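Phosphoribosylaminoimidazole-succinocarboxamide synthase (Pyrococcus horikoshii, PDB 4O7R) catalyses the ATP-dependent joining of L-aspartate to carboxyaminoimidazole ribonucleotide, giving SAICAR in de novo purine biosynthesis. Local coordinates at residues G36-R41 with D211-D216; Y86-V91 with D144-I149; V92-A97 with P113-E118; L171-L176 with T196-D201. One frame throughout, in Å; residues are numbered along the deposited sequence.

Contact 1 (G36-R41 with D211-D216); sequences GTKKAR and DVFRFD. With U5P (uridine-5'-monophosphate), chain B; PO4 (phosphate ion), chain D.
With chi1 at -176° the Lys38 chain leaves trans to its backbone N and runs extended to NZ, which carries it over one face of the Phe213 ring and on to the C-terminal end of helix 211-214. The Phe213 torsion (chi1 167°) swings the ring toward strand 38-41, where Phe213 CZ lies 3.6 Å from Lys38 CG and Phe213 CE1 3.6 Å from Ala40 CB. At the tip, three acceptors grip the ammonium: Lys38 NZ is 2.7 Å from Phe213 O, 3.0 Å from Arg214 O and 2.8 Å from Asp216 OD1. The last is also a salt bridge, reached from above the carboxylate plane. NZ stands 5.0 Å from the Phe213 ring centroid, near enough to the normal for a cation-pi contact. Asp216 is the C-prime residue of a Schellman motif, so the lysine binds where the helix ends. Truncation of Lys38 to an alanine would probably leave Asp216 without its cationic mate and uncover a face of Phe213. Arg214 donates from NE and NH1 to a separate phosphate ion, and from NH1 to U5P O2'. The carbonyls at a helix C-terminus carry partial negative charge, and together with Asp216 they probably stabilise the lysine's positive charge.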
# COMPACT_ATOMS: atom_id res chain seq x y z
N GLY A 36 9.47 13.45 -12.14
CA GLY A 36 9.71 14.36 -13.26
C GLY A 36 10.45 15.67 -12.98
O GLY A 36 10.69 16.43 -13.90
N THR A 37 10.84 15.92 -11.72
CA THR A 37 11.50 17.19 -11.36
C THR A 37 12.98 17.30 -11.79
O THR A 37 13.50 18.41 -11.95
CB THR A 37 11.39 17.53 -9.86
OG1 THR A 37 12.16 16.60 -9.09
CG2 THR A 37 9.93 17.51 -9.40
N LYS A 38 13.66 16.17 -11.95
CA LYS A 38 15.02 16.14 -12.45
C LYS A 38 15.00 15.71 -13.92
O LYS A 38 14.39 14.70 -14.24
CB LYS A 38 15.86 15.18 -11.59
CG LYS A 38 17.34 15.12 -11.93
CD LYS A 38 18.15 14.45 -10.83
CE LYS A 38 19.64 14.57 -11.10
NZ LYS A 38 20.48 13.75 -10.17
N LYS A 39 15.65 16.47 -14.79
CA LYS A 39 15.65 16.21 -16.25
C LYS A 39 17.03 16.36 -16.88
O LYS A 39 17.76 17.30 -16.58
CB LYS A 39 14.68 17.14 -16.98
CG LYS A 39 13.20 16.86 -16.75
CD LYS A 39 12.34 17.87 -17.47
CE LYS A 39 10.99 18.02 -16.79
NZ LYS A 39 10.43 19.40 -16.96
N ALA A 40 17.37 15.44 -17.76
CA ALA A 40 18.59 15.50 -18.57
C ALA A 40 18.38 14.67 -19.82
O ALA A 40 17.47 13.85 -19.87
CB ALA A 40 19.79 14.98 -17.80
N ARG A 41 19.19 14.91 -20.84
CA ARG A 41 19.20 14.07 -22.03
C ARG A 41 20.53 13.34 -22.11
O ARG A 41 21.56 13.90 -21.76
CB ARG A 41 18.97 14.90 -23.29
CG ARG A 41 17.62 15.58 -23.34
CD ARG A 41 17.47 16.55 -24.51
NE ARG A 41 17.97 16.01 -25.78
CZ ARG A 41 17.28 15.21 -26.60
NH1 ARG A 41 16.05 14.82 -26.30
NH2 ARG A 41 17.84 14.79 -27.72
N ASP A 211 19.67 4.79 -11.21
CA ASP A 211 20.12 5.35 -9.90
C ASP A 211 21.40 6.19 -10.04
O ASP A 211 21.63 7.14 -9.27
CB ASP A 211 20.33 4.24 -8.87
CG ASP A 211 19.06 3.87 -8.12
OD1 ASP A 211 17.99 4.49 -8.33
OD2 ASP A 211 19.15 2.95 -7.29
N VAL A 212 22.23 5.83 -11.00
CA VAL A 212 23.41 6.62 -11.38
C VAL A 212 23.02 8.08 -11.68
O VAL A 212 23.66 9.02 -11.19
CB VAL A 212 24.14 5.95 -12.57
CG1 VAL A 212 25.31 6.79 -13.08
CG2 VAL A 212 24.61 4.55 -12.17
N PHE A 213 21.95 8.25 -12.46
CA PHE A 213 21.39 9.57 -12.74
C PHE A 213 20.64 10.12 -11.53
O PHE A 213 20.93 11.22 -11.09
CB PHE A 213 20.49 9.50 -13.99
CG PHE A 213 19.61 10.71 -14.22
CD1 PHE A 213 20.16 11.96 -14.50
CD2 PHE A 213 18.23 10.59 -14.21
CE1 PHE A 213 19.34 13.07 -14.74
CE2 PHE A 213 17.41 11.69 -14.44
CZ PHE A 213 17.97 12.93 -14.71
N ARG A 214 19.69 9.36 -11.01
CA ARG A 214 18.92 9.76 -9.82
C ARG A 214 19.84 10.39 -8.75
O ARG A 214 19.62 11.53 -8.32
CB ARG A 214 18.16 8.57 -9.21
CG ARG A 214 16.78 8.29 -9.78
CD ARG A 214 16.16 7.10 -9.05
NE ARG A 214 14.99 6.56 -9.75
CZ ARG A 214 14.92 5.38 -10.38
NH1 ARG A 214 13.78 5.05 -10.97
NH2 ARG A 214 15.96 4.52 -10.43
N PHE A 215 20.88 9.65 -8.35
CA PHE A 215 21.71 10.07 -7.22
C PHE A 215 23.14 10.51 -7.60
O PHE A 215 24.04 10.48 -6.76
CB PHE A 215 21.75 8.97 -6.14
CG PHE A 215 20.38 8.52 -5.68
CD1 PHE A 215 19.51 9.40 -5.04
CD2 PHE A 215 19.96 7.21 -5.89
CE1 PHE A 215 18.26 8.99 -4.61
CE2 PHE A 215 18.71 6.79 -5.47
CZ PHE A 215 17.86 7.68 -4.82
N ASP A 216 23.34 10.89 -8.87
CA ASP A 216 24.63 11.39 -9.37
C ASP A 216 25.79 10.50 -8.95
O ASP A 216 26.65 10.91 -8.18
CB ASP A 216 24.89 12.83 -8.90
CG ASP A 216 23.70 13.74 -9.14
OD1 ASP A 216 23.30 13.92 -10.30
OD2 ASP A 216 23.16 14.28 -8.16
N1 U5P B . 10.33 2.53 -11.12
C2 U5P B . 9.99 2.90 -12.46
N3 U5P B . 9.15 3.93 -12.69
C4 U5P B . 8.63 4.63 -11.65
C5 U5P B . 8.94 4.28 -10.33
C6 U5P B . 9.80 3.22 -10.08
O2 U5P B . 10.46 2.27 -13.42
O4 U5P B . 7.85 5.58 -11.87
C1' U5P B . 11.24 1.40 -10.87
C2' U5P B . 12.56 1.87 -10.27
O2' U5P B . 13.52 2.19 -11.27
C3' U5P B . 12.96 0.65 -9.45
C4' U5P B . 11.64 0.05 -8.96
O3' U5P B . 13.57 -0.30 -10.31
O4' U5P B . 10.67 0.47 -9.92
C5' U5P B . 11.25 0.48 -7.53
O5' U5P B . 11.17 1.90 -7.46
P U5P B . 11.06 2.73 -6.09
O1P U5P B . 12.09 2.18 -5.16
O2P U5P B . 11.32 4.16 -6.52
O3P U5P B . 9.63 2.50 -5.64
P PO4 D . 11.73 8.19 -10.69
O1 PO4 D . 11.77 8.56 -12.17
O2 PO4 D . 11.43 6.69 -10.64
O3 PO4 D . 13.02 8.53 -9.97
O4 PO4 D . 10.65 8.96 -9.95

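Contact 2 (Y86-V91 with D144-I149); sequences YPLEVV and DEIKKI. With U5P (uridine-5'-monophosphate), chain B.
Ile149 of helix 143-166 sets its CD1 squarely over the centre of the Tyr86 ring, 3.9 Å from the centroid and 3° off the normal, a CH-pi contact. Its CG1 stands anti to the carbonyl carbon (chi1 -71°), sending CD1 to Tyr86 and, at 4.1 Å, to Leu88 CD1, while the other branch, CG2, meets Val90 CG2 at 3.8 Å. This is the close-packed part: one isoleucine reaches three side chains of 86-91, and Leu88 CD1 extends the apolar layer to Ile146 CD1 at 4.2 Å. The helix lies against one face of the antiparallel sheet, the axis of its 144-149 part 11.5 Å from that of strand 88-91 and inclined by 43°. Glu89 and Val91 alternate with these residues and point to the other face, where Val91 CG1 comes within 3.7 Å of U5P C5'. Toward partly exposed Glu145 the contact turns polar. Tyr86 OH donates to Glu145 OE2 at 2.5 Å, meeting the oxygen on its anti side. A phenylalanine in place of Tyr86 would probably keep the CH-pi contact with Ile149 but leave Glu145 OE2 without its phenolic donor. OE2 also pairs with Lys180. Farther out, exposed Lys148 and Asp144 form a long salt bridge.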
# COMPACT_ATOMS: atom_id res chain seq x y z
N TYR A 86 -3.79 -1.19 -18.12
CA TYR A 86 -4.17 -1.12 -16.70
C TYR A 86 -3.51 0.13 -16.14
O TYR A 86 -2.38 0.43 -16.50
CB TYR A 86 -3.65 -2.33 -15.94
CG TYR A 86 -4.44 -3.58 -16.23
CD1 TYR A 86 -5.68 -3.79 -15.62
CD2 TYR A 86 -3.97 -4.54 -17.13
CE1 TYR A 86 -6.42 -4.93 -15.87
CE2 TYR A 86 -4.71 -5.69 -17.41
CZ TYR A 86 -5.93 -5.88 -16.76
OH TYR A 86 -6.69 -7.00 -16.99
N PRO A 87 -4.20 0.87 -15.27
CA PRO A 87 -3.52 2.08 -14.78
C PRO A 87 -2.60 1.75 -13.62
O PRO A 87 -2.76 2.30 -12.52
CB PRO A 87 -4.69 2.99 -14.34
CG PRO A 87 -5.79 2.03 -13.96
CD PRO A 87 -5.57 0.74 -14.72
N LEU A 88 -1.65 0.83 -13.84
CA LEU A 88 -0.78 0.38 -12.75
C LEU A 88 0.68 0.43 -13.11
O LEU A 88 1.05 0.29 -14.28
CB LEU A 88 -1.11 -1.06 -12.33
CG LEU A 88 -2.54 -1.49 -12.01
CD1 LEU A 88 -2.66 -3.00 -12.20
CD2 LEU A 88 -2.95 -1.07 -10.61
N GLU A 89 1.50 0.63 -12.09
CA GLU A 89 2.90 0.26 -12.12
C GLU A 89 3.07 -0.88 -11.12
O GLU A 89 2.66 -0.78 -9.96
CB GLU A 89 3.77 1.44 -11.78
CG GLU A 89 3.77 2.48 -12.88
CD GLU A 89 4.22 3.84 -12.38
OE1 GLU A 89 4.48 4.71 -13.24
OE2 GLU A 89 4.28 4.04 -11.13
N VAL A 90 3.65 -1.99 -11.59
CA VAL A 90 3.72 -3.21 -10.79
C VAL A 90 5.18 -3.42 -10.46
O VAL A 90 5.97 -3.69 -11.35
CB VAL A 90 3.18 -4.42 -11.59
CG1 VAL A 90 3.16 -5.68 -10.74
CG2 VAL A 90 1.77 -4.13 -12.10
N VAL A 91 5.54 -3.32 -9.19
CA VAL A 91 6.95 -3.35 -8.81
C VAL A 91 7.32 -4.67 -8.12
O VAL A 91 6.65 -5.13 -7.20
CB VAL A 91 7.33 -2.13 -7.93
CG1 VAL A 91 8.78 -2.24 -7.48
CG2 VAL A 91 7.12 -0.84 -8.71
N ASP A 144 -9.17 -11.45 -9.71
CA ASP A 144 -8.63 -12.43 -10.64
C ASP A 144 -7.64 -11.80 -11.65
O ASP A 144 -6.60 -12.39 -11.97
CB ASP A 144 -9.79 -13.09 -11.38
CG ASP A 144 -9.34 -14.17 -12.34
OD1 ASP A 144 -8.78 -15.19 -11.86
OD2 ASP A 144 -9.55 -13.99 -13.57
N GLU A 145 -7.96 -10.61 -12.16
CA GLU A 145 -6.98 -9.84 -12.96
C GLU A 145 -5.70 -9.53 -12.17
O GLU A 145 -4.59 -9.69 -12.70
CB GLU A 145 -7.59 -8.55 -13.50
CG GLU A 145 -8.57 -8.80 -14.63
CD GLU A 145 -9.35 -7.56 -15.01
OE1 GLU A 145 -10.32 -7.23 -14.31
OE2 GLU A 145 -9.00 -6.94 -16.02
N ILE A 146 -5.85 -9.14 -10.90
CA ILE A 146 -4.73 -8.72 -10.06
C ILE A 146 -3.84 -9.92 -9.77
O ILE A 146 -2.61 -9.85 -9.94
CB ILE A 146 -5.22 -8.05 -8.74
CG1 ILE A 146 -5.57 -6.58 -8.98
CG2 ILE A 146 -4.20 -8.18 -7.63
CD1 ILE A 146 -4.41 -5.70 -9.43
N LYS A 147 -4.46 -11.02 -9.35
CA LYS A 147 -3.76 -12.28 -9.15
C LYS A 147 -2.96 -12.76 -10.36
O LYS A 147 -1.79 -13.10 -10.21
CB LYS A 147 -4.72 -13.35 -8.59
CG LYS A 147 -4.97 -13.09 -7.11
CD LYS A 147 -6.05 -13.92 -6.46
CE LYS A 147 -6.03 -13.68 -4.95
NZ LYS A 147 -6.91 -14.68 -4.26
N LYS A 148 -3.56 -12.75 -11.55
CA LYS A 148 -2.74 -13.10 -12.73
C LYS A 148 -1.71 -12.05 -13.18
O LYS A 148 -0.67 -12.43 -13.73
CB LYS A 148 -3.55 -13.65 -13.90
CG LYS A 148 -4.59 -12.71 -14.44
CD LYS A 148 -5.88 -13.46 -14.76
CE LYS A 148 -5.71 -14.52 -15.83
NZ LYS A 148 -6.58 -15.66 -15.44
N ILE A 149 -1.97 -10.76 -12.94
CA ILE A 149 -0.92 -9.74 -13.10
C ILE A 149 0.30 -10.06 -12.18
O ILE A 149 1.44 -10.11 -12.64
CB ILE A 149 -1.47 -8.30 -12.87
CG1 ILE A 149 -2.38 -7.89 -14.02
CG2 ILE A 149 -0.35 -7.29 -12.61
CD1 ILE A 149 -3.36 -6.77 -13.69
N1 U5P B . 10.33 2.53 -11.12
C2 U5P B . 9.99 2.90 -12.46
N3 U5P B . 9.15 3.93 -12.69
C4 U5P B . 8.63 4.63 -11.65
C5 U5P B . 8.94 4.28 -10.33
C6 U5P B . 9.80 3.22 -10.08
O2 U5P B . 10.46 2.27 -13.42
O4 U5P B . 7.85 5.58 -11.87
C1' U5P B . 11.24 1.40 -10.87
C2' U5P B . 12.56 1.87 -10.27
O2' U5P B . 13.52 2.19 -11.27
C3' U5P B . 12.96 0.65 -9.45
C4' U5P B . 11.64 0.05 -8.96
O3' U5P B . 13.57 -0.30 -10.31
O4' U5P B . 10.67 0.47 -9.92
C5' U5P B . 11.25 0.48 -7.53
O5' U5P B . 11.17 1.90 -7.46
P U5P B . 11.06 2.73 -6.09
O1P U5P B . 12.09 2.18 -5.16
O2P U5P B . 11.32 4.16 -6.52
O3P U5P B . 9.63 2.50 -5.64

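Contact 3 (V92-A97 with P113-E118); sequences VRNVVA and PEPIVE. With U5P (uridine-5'-monophosphate), chain B.
The guanidinium of Arg93 has U5P C5' over one face and Glu118 OE1 at its edge. Arg93 NH1 donates to Glu118 OE1 at 2.8 Å, only 11° out of the guanidinium plane, whereas the glutamate oxygen is approached from above its own carboxylate plane. The two flat groups are therefore strongly tilted, their planes 67° apart. Two further bonds go to the nucleotide phosphate: Arg93 NH2 to U5P O1P at 2.6 Å and Arg93 NH1 to U5P O3P at 3.2 Å. A bend at chi3 (76°) turns the end of the arginine chain toward the phosphate.

The backbone that carries Arg93 pairs antiparallel with 115-118. Arg93 and Ile116 form a hydrogen-bonded pair, with Arg93 N to Ile116 O at 2.7 Å and Ile116 N to Arg93 O at 2.9 Å. Val92 and Val117 follow as a non-hydrogen-bonded pair, their side chains on the sheet face opposite to those of Arg93 and Ile116. Near the corner in the chain at Asn94, its OD1 rests 3.8 Å from Pro115 CG, while ND2 donates to Leu171 O and to Asn157 OD1. Helix 143-166 covers Val92 and Pro115, and the second subunit packs its His135 on Ile116 and Glu118 and donates from its Asn132 to Val117 O.

Glu118 OE1 is also hydrogen-bonded to Tyr120, so a second shell stands behind the arginine. The carboxylate probably offsets part of the guanidinium charge and fixes its rotation, keeping two N-H groups directed at the phosphate.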
# COMPACT_ATOMS: atom_id res chain seq x y z
N VAL A 92 8.38 -5.30 -8.60
CA VAL A 92 8.84 -6.54 -7.99
C VAL A 92 10.18 -6.24 -7.33
O VAL A 92 11.05 -5.61 -7.95
CB VAL A 92 8.90 -7.70 -9.02
CG1 VAL A 92 9.23 -9.04 -8.35
CG2 VAL A 92 7.57 -7.81 -9.74
N ARG A 93 10.32 -6.64 -6.06
CA ARG A 93 11.54 -6.32 -5.27
C ARG A 93 12.19 -7.58 -4.67
O ARG A 93 11.53 -8.33 -3.96
CB ARG A 93 11.22 -5.27 -4.19
CG ARG A 93 10.17 -4.25 -4.65
CD ARG A 93 9.94 -3.12 -3.65
NE ARG A 93 11.03 -2.16 -3.71
CZ ARG A 93 10.91 -0.87 -3.95
NH1 ARG A 93 9.71 -0.30 -4.14
NH2 ARG A 93 12.01 -0.13 -4.01
N ASN A 94 13.46 -7.82 -5.01
CA ASN A 94 14.27 -8.93 -4.43
C ASN A 94 15.22 -8.43 -3.33
O ASN A 94 15.42 -9.10 -2.29
CB ASN A 94 15.09 -9.62 -5.53
CG ASN A 94 14.23 -10.11 -6.69
OD1 ASN A 94 13.33 -10.92 -6.48
ND2 ASN A 94 14.47 -9.60 -7.90
N VAL A 95 15.82 -7.25 -3.57
CA VAL A 95 16.77 -6.62 -2.65
C VAL A 95 16.22 -5.25 -2.22
O VAL A 95 15.62 -4.53 -3.03
CB VAL A 95 18.16 -6.47 -3.31
CG1 VAL A 95 19.12 -5.72 -2.39
CG2 VAL A 95 18.75 -7.83 -3.67
N VAL A 96 16.38 -4.89 -0.94
CA VAL A 96 15.86 -3.61 -0.44
C VAL A 96 16.64 -2.45 -1.07
O VAL A 96 17.88 -2.44 -1.07
CB VAL A 96 15.88 -3.53 1.11
CG1 VAL A 96 15.51 -2.13 1.60
CG2 VAL A 96 14.90 -4.53 1.70
N ALA A 97 15.90 -1.50 -1.64
CA ALA A 97 16.47 -0.30 -2.28
C ALA A 97 15.39 0.74 -2.44
O ALA A 97 14.21 0.44 -2.24
CB ALA A 97 17.09 -0.63 -3.63
N PRO A 113 13.55 -12.40 1.85
CA PRO A 113 13.39 -13.87 1.94
C PRO A 113 12.56 -14.43 0.78
O PRO A 113 12.68 -15.61 0.45
CB PRO A 113 12.69 -14.10 3.29
CG PRO A 113 12.06 -12.78 3.66
CD PRO A 113 12.79 -11.69 2.91
N GLU A 114 11.72 -13.58 0.19
CA GLU A 114 11.02 -13.88 -1.05
C GLU A 114 10.68 -12.56 -1.78
O GLU A 114 10.66 -11.51 -1.15
CB GLU A 114 9.74 -14.67 -0.75
CG GLU A 114 8.73 -13.92 0.10
CD GLU A 114 7.60 -14.81 0.53
OE1 GLU A 114 7.75 -15.47 1.58
OE2 GLU A 114 6.56 -14.86 -0.19
N PRO A 115 10.34 -12.63 -3.09
CA PRO A 115 10.05 -11.40 -3.81
C PRO A 115 8.84 -10.62 -3.23
O PRO A 115 7.89 -11.23 -2.74
CB PRO A 115 9.79 -11.89 -5.24
CG PRO A 115 10.54 -13.19 -5.33
CD PRO A 115 10.30 -13.80 -3.99
N ILE A 116 8.93 -9.29 -3.23
CA ILE A 116 7.82 -8.43 -2.79
C ILE A 116 7.21 -7.85 -4.04
O ILE A 116 7.94 -7.31 -4.87
CB ILE A 116 8.30 -7.28 -1.89
CG1 ILE A 116 8.53 -7.79 -0.48
CG2 ILE A 116 7.25 -6.16 -1.84
CD1 ILE A 116 9.07 -6.72 0.46
N VAL A 117 5.89 -7.96 -4.19
CA VAL A 117 5.20 -7.27 -5.30
C VAL A 117 4.45 -6.06 -4.74
O VAL A 117 3.73 -6.18 -3.74
CB VAL A 117 4.26 -8.21 -6.09
CG1 VAL A 117 3.69 -7.52 -7.31
CG2 VAL A 117 4.99 -9.45 -6.55
N GLU A 118 4.66 -4.90 -5.36
CA GLU A 118 3.90 -3.68 -5.03
C GLU A 118 3.10 -3.16 -6.22
O GLU A 118 3.55 -3.20 -7.36
CB GLU A 118 4.81 -2.58 -4.49
CG GLU A 118 5.72 -3.06 -3.38
CD GLU A 118 6.66 -2.01 -2.84
OE1 GLU A 118 7.10 -1.12 -3.61
OE2 GLU A 118 6.97 -2.09 -1.63
N1 U5P B . 10.33 2.53 -11.12
C2 U5P B . 9.99 2.90 -12.46
N3 U5P B . 9.15 3.93 -12.69
C4 U5P B . 8.63 4.63 -11.65
C5 U5P B . 8.94 4.28 -10.33
C6 U5P B . 9.80 3.22 -10.08
O2 U5P B . 10.46 2.27 -13.42
O4 U5P B . 7.85 5.58 -11.87
C1' U5P B . 11.24 1.40 -10.87
C2' U5P B . 12.56 1.87 -10.27
O2' U5P B . 13.52 2.19 -11.27
C3' U5P B . 12.96 0.65 -9.45
C4' U5P B . 11.64 0.05 -8.96
O3' U5P B . 13.57 -0.30 -10.31
O4' U5P B . 10.67 0.47 -9.92
C5' U5P B . 11.25 0.48 -7.53
O5' U5P B . 11.17 1.90 -7.46
P U5P B . 11.06 2.73 -6.09
O1P U5P B . 12.09 2.18 -5.16
O2P U5P B . 11.32 4.16 -6.52
O3P U5P B . 9.63 2.50 -5.64

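Contact 4 (L171-L176 with T196-D201). With U5P (uridine-5'-monophosphate), chain B.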
# COMPACT_ATOMS: atom_id res chain seq x y z
N LEU A 171 19.56 -8.54 -10.03
CA LEU A 171 18.29 -7.84 -10.21
C LEU A 171 17.66 -7.44 -8.86
O LEU A 171 17.03 -8.25 -8.16
CB LEU A 171 17.31 -8.67 -11.05
CG LEU A 171 15.94 -8.04 -11.38
CD1 LEU A 171 16.05 -6.85 -12.31
CD2 LEU A 171 15.06 -9.09 -12.01
N VAL A 172 17.85 -6.18 -8.52
CA VAL A 172 17.42 -5.65 -7.23
C VAL A 172 15.88 -5.50 -7.15
O VAL A 172 15.23 -6.08 -6.28
CB VAL A 172 18.20 -4.35 -6.99
CG1 VAL A 172 17.64 -3.50 -5.84
CG2 VAL A 172 19.69 -4.67 -6.84
N ASP A 173 15.33 -4.73 -8.09
CA ASP A 173 13.89 -4.56 -8.25
C ASP A 173 13.63 -4.11 -9.69
O ASP A 173 14.58 -3.92 -10.46
CB ASP A 173 13.34 -3.51 -7.23
CG ASP A 173 14.07 -2.18 -7.32
OD1 ASP A 173 14.41 -1.79 -8.44
OD2 ASP A 173 14.31 -1.52 -6.28
N PHE A 174 12.37 -3.94 -10.05
CA PHE A 174 12.02 -3.44 -11.38
C PHE A 174 10.53 -3.17 -11.46
O PHE A 174 9.76 -3.76 -10.70
CB PHE A 174 12.46 -4.44 -12.47
CG PHE A 174 11.73 -5.76 -12.43
CD1 PHE A 174 10.58 -5.96 -13.18
CD2 PHE A 174 12.21 -6.81 -11.67
CE1 PHE A 174 9.90 -7.17 -13.14
CE2 PHE A 174 11.55 -8.04 -11.64
CZ PHE A 174 10.39 -8.22 -12.38
N LYS A 175 10.14 -2.30 -12.38
CA LYS A 175 8.73 -1.93 -12.58
C LYS A 175 8.21 -2.52 -13.91
O LYS A 175 8.91 -2.48 -14.93
CB LYS A 175 8.58 -0.41 -12.55
CG LYS A 175 7.16 0.15 -12.70
CD LYS A 175 6.74 0.41 -14.15
CE LYS A 175 7.59 1.50 -14.81
NZ LYS A 175 7.33 1.73 -16.27
N LEU A 176 6.99 -3.09 -13.86
CA LEU A 176 6.27 -3.57 -15.04
C LEU A 176 4.92 -2.88 -15.24
O LEU A 176 4.29 -2.43 -14.29
CB LEU A 176 5.98 -5.08 -14.95
CG LEU A 176 7.13 -6.07 -14.86
CD1 LEU A 176 6.58 -7.49 -14.71
CD2 LEU A 176 8.08 -5.94 -16.05
N THR A 196 14.00 1.27 -15.81
CA THR A 196 12.86 0.72 -15.06
C THR A 196 13.20 -0.52 -14.18
O THR A 196 12.31 -1.19 -13.62
CB THR A 196 11.64 0.45 -15.99
OG1 THR A 196 11.99 -0.50 -17.00
CG2 THR A 196 11.19 1.77 -16.66
N CYS A 197 14.50 -0.78 -14.07
CA CYS A 197 15.04 -1.82 -13.19
C CYS A 197 16.17 -1.22 -12.39
O CYS A 197 16.81 -0.26 -12.83
CB CYS A 197 15.63 -2.98 -13.99
SG CYS A 197 14.56 -3.72 -15.24
N ARG A 198 16.42 -1.80 -11.22
CA ARG A 198 17.72 -1.66 -10.58
C ARG A 198 18.58 -2.87 -10.90
O ARG A 198 18.12 -4.03 -10.80
CB ARG A 198 17.59 -1.45 -9.06
CG ARG A 198 16.98 -0.12 -8.67
CD ARG A 198 17.17 0.20 -7.20
NE ARG A 198 16.84 1.60 -6.97
CZ ARG A 198 15.63 2.06 -6.67
NH1 ARG A 198 14.61 1.21 -6.47
NH2 ARG A 198 15.44 3.36 -6.52
N PHE A 199 19.82 -2.60 -11.30
CA PHE A 199 20.83 -3.60 -11.61
C PHE A 199 22.09 -3.33 -10.81
O PHE A 199 22.67 -2.24 -10.93
CB PHE A 199 21.20 -3.52 -13.09
CG PHE A 199 20.09 -3.89 -14.03
CD1 PHE A 199 19.26 -4.98 -13.78
CD2 PHE A 199 19.91 -3.16 -15.21
CE1 PHE A 199 18.26 -5.33 -14.68
CE2 PHE A 199 18.91 -3.50 -16.10
CZ PHE A 199 18.08 -4.59 -15.84
N TRP A 200 22.53 -4.28 -9.99
CA TRP A 200 23.82 -4.13 -9.32
C TRP A 200 24.84 -5.09 -9.85
O TRP A 200 24.51 -6.21 -10.22
CB TRP A 200 23.71 -4.30 -7.81
CG TRP A 200 22.91 -3.24 -7.11
CD1 TRP A 200 22.36 -2.07 -7.65
CD2 TRP A 200 22.56 -3.21 -5.68
NE1 TRP A 200 21.70 -1.37 -6.69
CE2 TRP A 200 21.79 -1.99 -5.48
CE3 TRP A 200 22.80 -4.04 -4.60
CZ2 TRP A 200 21.28 -1.63 -4.24
CZ3 TRP A 200 22.28 -3.68 -3.35
CH2 TRP A 200 21.53 -2.50 -3.18
N ASP A 201 26.10 -4.65 -9.92
CA ASP A 201 27.18 -5.59 -10.23
C ASP A 201 27.26 -6.61 -9.12
O ASP A 201 27.29 -6.23 -7.95
CB ASP A 201 28.54 -4.89 -10.36
CG ASP A 201 29.65 -5.88 -10.61
OD1 ASP A 201 29.59 -6.53 -11.66
OD2 ASP A 201 30.55 -6.04 -9.74
N1 U5P B . 10.33 2.53 -11.12
C2 U5P B . 9.99 2.90 -12.46
N3 U5P B . 9.15 3.93 -12.69
C4 U5P B . 8.63 4.63 -11.65
C5 U5P B . 8.94 4.28 -10.33
C6 U5P B . 9.80 3.22 -10.08
O2 U5P B . 10.46 2.27 -13.42
O4 U5P B . 7.85 5.58 -11.87
C1' U5P B . 11.24 1.40 -10.87
C2' U5P B . 12.56 1.87 -10.27
O2' U5P B . 13.52 2.19 -11.27
C3' U5P B . 12.96 0.65 -9.45
C4' U5P B . 11.64 0.05 -8.96
O3' U5P B . 13.57 -0.30 -10.31
O4' U5P B . 10.67 0.47 -9.92
C5' U5P B . 11.25 0.48 -7.53
O5' U5P B . 11.17 1.90 -7.46
P U5P B . 11.06 2.73 -6.09
O1P U5P B . 12.09 2.18 -5.16
O2P U5P B . 11.32 4.16 -6.52
O3P U5P B . 9.63 2.50 -5.64
O HOH W 1 11.40 -3.15 -15.99
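Asp173 OD1 accepts from U5P O3' at 2.5 Å, and the other oxygen, Asp173 OD2, takes Arg198 NH1 at 2.8 Å. NH1 meets OD2 on the syn side, and OD2 lies in the guanidinium plane. Arg198 NH1 also reaches U5P O1P at 3.0 Å. In Asp173, chi1 of 55° with chi2 of 37° turns OD1 to the ribose and OD2 to the arginine.

The strands run antiparallel, 163° between axes. Lys175 N to Thr196 O at 2.7 Å, Arg198 N to Asp173 O, and Val172 N to Arg198 O at 3.1 Å join their backbones. A water donates to Lys175 O and, weakly, to Thr196 O. Val172 CG2 lies over the face of Trp200, 3.5 Å from the centroid of its five-membered ring. On the face of Leu171, Phe174, Cys197 and Phe199, Leu171 CD1 touches Phe199 CE1 at 3.6 Å, and Phe174 CB meets Cys197 SG.

That apolar face is turned to helix 143-166, where Leu160 and Leu164 pack. The other lines the nucleotide pocket occupied by U5P, probably part of the active site. There Asp173 holds Arg198 at NH1 and Asp211 holds it at NE, which probably limits its turning and keeps NH1 directed at the phosphate.

Overall arrangement
Contacts 2, 3 and 4 are buried and belong to one antiparallel sheet: 2 and 3 share strand 84-93, which pairs with strand 111-121 in contact 3 and with strand 169-180 of contact 4. Contact 1 is only partly buried, its centre about 16 Å from the chain's centre against about 8 Å for contact 4. Chemistry follows place. Contact 2 is mainly apolar helix-on-sheet packing, contacts 3 and 4 combine strand pairing with buried ion pairs, and contact 1 relies on a lysine at a helix end. All four touch U5P, but polar bonds come from 1, 3 and 4. Asp211 joins contact 1 to contact 4 through its salt bridge with Arg198.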